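Local coordinates for aminotransferase, class I and II (Erwinia tasmaniensis, PDB 5Z0Q), which belongs to the class I and II aminotransferases and binds pyridoxal-5'-phosphate, as enzymes of this family do, at residues Q230-M236 with L251-P257; N303-L307 with L374-L378. All blocks are in the same frame, centred on the assembly; numbering follows the deposited sequence.

Contact 1: Q230-M236 with L251-P257; sequences QRSITLM and LAVIPNP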
# COMPACT_ATOMS: atom_id res chain seq x y z
N GLN A 230 -7.69 1.40 26.19
CA GLN A 230 -6.44 2.13 26.32
C GLN A 230 -5.21 1.23 26.24
O GLN A 230 -4.09 1.73 26.35
CB GLN A 230 -6.41 2.90 27.64
CG GLN A 230 -7.44 4.02 27.72
CD GLN A 230 -7.21 5.10 26.68
OE1 GLN A 230 -6.07 5.41 26.34
NE2 GLN A 230 -8.29 5.67 26.15
N ARG A 231 -5.39 -0.08 26.04
CA ARG A 231 -4.26 -1.00 25.98
C ARG A 231 -4.26 -1.84 24.70
O ARG A 231 -3.45 -2.77 24.59
CB ARG A 231 -4.27 -1.93 27.20
CG ARG A 231 -5.35 -3.01 27.15
CD ARG A 231 -5.59 -3.66 28.51
NE ARG A 231 -4.37 -4.16 29.13
CZ ARG A 231 -3.83 -3.65 30.24
NH1 ARG A 231 -4.42 -2.64 30.86
NH2 ARG A 231 -2.71 -4.16 30.73
N SER A 232 -5.12 -1.53 23.74
CA SER A 232 -5.32 -2.39 22.59
C SER A 232 -5.34 -1.59 21.29
O SER A 232 -5.41 -0.36 21.29
CB SER A 232 -6.63 -3.19 22.71
OG SER A 232 -7.75 -2.33 22.55
N ILE A 233 -5.26 -2.33 20.19
CA ILE A 233 -5.44 -1.79 18.84
C ILE A 233 -6.38 -2.74 18.10
O ILE A 233 -6.21 -3.96 18.16
CB ILE A 233 -4.11 -1.64 18.09
CG1 ILE A 233 -4.36 -1.30 16.62
CG2 ILE A 233 -3.26 -2.90 18.22
CD1 ILE A 233 -3.11 -1.26 15.77
N THR A 234 -7.38 -2.17 17.43
CA THR A 234 -8.43 -2.95 16.77
C THR A 234 -8.27 -2.81 15.26
O THR A 234 -8.25 -1.70 14.73
CB THR A 234 -9.81 -2.47 17.21
OG1 THR A 234 -9.85 -2.40 18.64
CG2 THR A 234 -10.89 -3.42 16.73
N LEU A 235 -8.18 -3.95 14.57
CA LEU A 235 -8.01 -3.99 13.12
C LEU A 235 -9.32 -4.44 12.48
O LEU A 235 -9.80 -5.55 12.77
CB LEU A 235 -6.87 -4.92 12.72
CG LEU A 235 -5.47 -4.54 13.20
CD1 LEU A 235 -4.47 -5.62 12.84
CD2 LEU A 235 -5.05 -3.20 12.61
N MET A 236 -9.88 -3.60 11.62
CA MET A 236 -11.14 -3.90 10.94
C MET A 236 -11.06 -3.43 9.50
O MET A 236 -10.30 -2.53 9.15
CB MET A 236 -12.33 -3.26 11.65
CG MET A 236 -12.62 -3.84 13.03
SD MET A 236 -13.94 -2.97 13.88
CE MET A 236 -13.29 -1.30 13.88
N LEU A 251 -8.54 -0.18 8.48
CA LEU A 251 -8.33 0.85 9.48
C LEU A 251 -7.98 0.21 10.81
O LEU A 251 -8.42 -0.91 11.11
CB LEU A 251 -9.56 1.77 9.62
CG LEU A 251 -10.94 1.16 9.88
CD1 LEU A 251 -11.19 0.90 11.36
CD2 LEU A 251 -12.03 2.06 9.31
N ALA A 252 -7.19 0.92 11.60
CA ALA A 252 -6.84 0.52 12.95
C ALA A 252 -7.42 1.52 13.94
O ALA A 252 -7.37 2.73 13.71
CB ALA A 252 -5.32 0.43 13.12
N VAL A 253 -7.97 1.01 15.03
CA VAL A 253 -8.61 1.83 16.06
C VAL A 253 -7.72 1.78 17.30
O VAL A 253 -7.68 0.76 18.00
CB VAL A 253 -10.03 1.36 16.37
CG1 VAL A 253 -10.71 2.33 17.33
CG2 VAL A 253 -10.83 1.22 15.08
N ILE A 254 -7.02 2.87 17.57
CA ILE A 254 -6.12 2.98 18.70
C ILE A 254 -6.61 4.11 19.59
O ILE A 254 -6.31 5.28 19.35
CB ILE A 254 -4.67 3.23 18.24
CG1 ILE A 254 -4.36 2.41 16.98
CG2 ILE A 254 -3.69 2.87 19.35
CD1 ILE A 254 -3.04 2.76 16.34
N PRO A 255 -7.38 3.80 20.64
CA PRO A 255 -7.86 4.87 21.53
C PRO A 255 -6.75 5.52 22.34
O PRO A 255 -6.87 6.71 22.68
CB PRO A 255 -8.87 4.14 22.44
CG PRO A 255 -9.23 2.89 21.69
CD PRO A 255 -7.99 2.50 20.96
N ASN A 256 -5.69 4.79 22.66
CA ASN A 256 -4.61 5.37 23.45
C ASN A 256 -3.84 6.38 22.61
O ASN A 256 -3.38 6.04 21.51
CB ASN A 256 -3.67 4.27 23.95
CG ASN A 256 -2.70 4.76 25.01
OD1 ASN A 256 -2.09 5.82 24.88
ND2 ASN A 256 -2.55 3.98 26.08
N PRO A 257 -3.68 7.62 23.07
CA PRO A 257 -2.93 8.60 22.27
C PRO A 257 -1.46 8.26 22.13
O PRO A 257 -0.89 8.41 21.04
CB PRO A 257 -3.14 9.92 23.04
CG PRO A 257 -4.35 9.68 23.89
CD PRO A 257 -4.31 8.23 24.26
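Met236 lays its flexible thioether end over two branched side chains of the neighbouring strand, its CE lying 3.7 Å from CG2 of Val253 and 3.9 Å from CD1 of Leu251. Thr234 lies on the same face of the sheet, its CB 3.9 Å from CB of Val253; both are beta-branched residues, well suited to extended backbone. The other face carries Leu235, whose CD2 is 3.7 Å from CB of Ala252, a residue small enough to admit also CD1 of Ile233 at 3.8 Å. Between these two layers of side chains the antiparallel strands are joined through two hydrogen-bonded pairs: Thr234 N to Val253 O (3.0 Å) and Val253 N to Thr234 O (2.7 Å), then Met236 N to Leu251 O (3.1 Å) and Leu251 N to Met236 O (3.0 Å). Beyond the strands, Asn256 ND2 donates to Gln230 O at 2.7 Å. Asn256 is also the N-cap residue of helix 257-267, its OD1 accepting weak hydrogen bonds from Glu258 N and Leu259 N; an amide can both donate and accept. The arrangement matches the large domain of fold-type I pyridoxal-phosphate enzymes, in which one antiparallel strand interrupts a parallel sheet. Here that strand is 250-253, set between 94-97 and 232-236; strand 200-204 pairs with the far edge of 232-236, and Phe263 of helix 257-267 packs against Ile233 and Ile254.

Contact 2: N303-L307 with L374-L378; sequences NRDML and LEEAL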
# COMPACT_ATOMS: atom_id res chain seq x y z
N ASN A 303 -24.38 -23.00 2.63
CA ASN A 303 -23.18 -23.69 2.19
C ASN A 303 -22.43 -24.30 3.37
O ASN A 303 -21.88 -25.40 3.26
CB ASN A 303 -22.27 -22.72 1.43
CG ASN A 303 -22.74 -22.47 0.01
OD1 ASN A 303 -23.88 -22.76 -0.34
ND2 ASN A 303 -21.85 -21.92 -0.82
N ARG A 304 -22.40 -23.60 4.51
CA ARG A 304 -21.70 -24.11 5.68
C ARG A 304 -22.37 -25.37 6.22
O ARG A 304 -21.70 -26.35 6.54
CB ARG A 304 -21.64 -23.03 6.76
CG ARG A 304 -20.94 -23.48 8.03
CD ARG A 304 -21.36 -22.62 9.21
NE ARG A 304 -22.76 -22.82 9.57
CZ ARG A 304 -23.36 -22.23 10.60
NH1 ARG A 304 -22.68 -21.41 11.39
NH2 ARG A 304 -24.64 -22.48 10.85
N ASP A 305 -23.71 -25.35 6.33
CA ASP A 305 -24.42 -26.50 6.87
C ASP A 305 -24.26 -27.73 5.99
O ASP A 305 -24.23 -28.86 6.49
CB ASP A 305 -25.90 -26.16 7.04
CG ASP A 305 -26.14 -25.09 8.09
OD1 ASP A 305 -25.15 -24.62 8.69
OD2 ASP A 305 -27.31 -24.72 8.31
N MET A 306 -24.15 -27.54 4.67
CA MET A 306 -23.95 -28.67 3.78
C MET A 306 -22.56 -29.27 3.95
O MET A 306 -22.41 -30.50 4.02
CB MET A 306 -24.18 -28.25 2.33
CG MET A 306 -24.25 -29.40 1.34
SD MET A 306 -24.35 -28.81 -0.35
CE MET A 306 -25.57 -27.51 -0.17
N LEU A 307 -21.53 -28.42 4.01
CA LEU A 307 -20.18 -28.91 4.22
C LEU A 307 -20.03 -29.58 5.57
O LEU A 307 -19.36 -30.61 5.69
CB LEU A 307 -19.18 -27.75 4.08
CG LEU A 307 -17.72 -28.04 4.45
CD1 LEU A 307 -17.08 -28.98 3.45
CD2 LEU A 307 -16.93 -26.74 4.54
N LEU A 374 -19.63 -25.92 -4.74
CA LEU A 374 -19.45 -26.62 -3.48
C LEU A 374 -19.86 -28.09 -3.60
O LEU A 374 -19.20 -28.97 -3.04
CB LEU A 374 -20.25 -25.93 -2.37
CG LEU A 374 -20.14 -26.58 -0.99
CD1 LEU A 374 -18.70 -26.54 -0.49
CD2 LEU A 374 -21.07 -25.90 0.01
N GLU A 375 -20.95 -28.36 -4.33
CA GLU A 375 -21.39 -29.74 -4.51
C GLU A 375 -20.34 -30.56 -5.26
O GLU A 375 -20.10 -31.72 -4.93
CB GLU A 375 -22.72 -29.77 -5.26
CG GLU A 375 -23.88 -29.14 -4.49
CD GLU A 375 -25.12 -28.98 -5.34
OE1 GLU A 375 -25.03 -29.17 -6.58
OE2 GLU A 375 -26.19 -28.67 -4.78
N GLU A 376 -19.71 -29.96 -6.28
CA GLU A 376 -18.64 -30.65 -6.98
C GLU A 376 -17.44 -30.90 -6.07
O GLU A 376 -16.76 -31.92 -6.21
CB GLU A 376 -18.21 -29.85 -8.21
CG GLU A 376 -19.31 -29.67 -9.25
CD GLU A 376 -18.86 -28.84 -10.44
OE1 GLU A 376 -17.70 -28.39 -10.45
OE2 GLU A 376 -19.68 -28.65 -11.36
N ALA A 377 -17.17 -29.98 -5.14
CA ALA A 377 -16.08 -30.19 -4.20
C ALA A 377 -16.40 -31.31 -3.22
O ALA A 377 -15.54 -32.14 -2.90
CB ALA A 377 -15.77 -28.89 -3.45
N LEU A 378 -17.64 -31.35 -2.72
CA LEU A 378 -18.03 -32.39 -1.78
C LEU A 378 -18.01 -33.77 -2.43
O LEU A 378 -17.68 -34.76 -1.76
CB LEU A 378 -19.42 -32.09 -1.22
CG LEU A 378 -19.50 -30.86 -0.31
CD1 LEU A 378 -20.92 -30.66 0.20
CD2 LEU A 378 -18.53 -31.01 0.84
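Leu374, Met306 and Leu378 contribute most of the interface between helices 290-313 and 371-385, whose segments run nearly parallel (12°) with axes 11.0 Å apart. Leu374 and Leu378 are one turn apart and both point toward the neighbouring helix. CD2 of Leu374 comes within 3.4 Å of Asn303 O, a carbonyl already engaged by Leu307 N (3.1 Å), and lies 3.7 Å from Asn303 CB. Met306, long and unbranched, reaches across the gap: its CG is 3.7 Å from CD1 of Leu378, and its SD is 4.2 Å from CG of Glu375. Leu307 completes the seam, its CD1 3.6 Å from CD2 of Leu378. Behind helix 371-385, small Ala377 rests on Leu36 and Leu38 of strand 36-38, an arrangement consistent with the small domain of fold-type I pyridoxal-phosphate enzymes. Charged Arg304 faces away, its NH2 in a salt bridge with Asp305 OD1 (3.1 Å). Lacking polar bonds between the segments, this join depends on the fit and burial of apolar side chains.

How the contacts relate
Contacts 1 and 2 belong to different parts of the fold: contact 1 joins two strands in the sheet of the large domain, whereas contact 2 packs two helices, one against strand 36-38 of the second, smaller sheet, probably in the small domain. They lie on opposite sides of the chain's centre, 37 Å apart between centres and about 20 Å between nearest atoms. In sequence they follow in series. Contact 1 approaches the ligand site without lining it: the side chain of Leu235 is about 7 Å from a bound pyridoxal-5'-phosphate, and the loop between its strands carries Lys240, a residue of the pyridoxal-5'-phosphate pocket. Neither contact's segments contain a pocket residue.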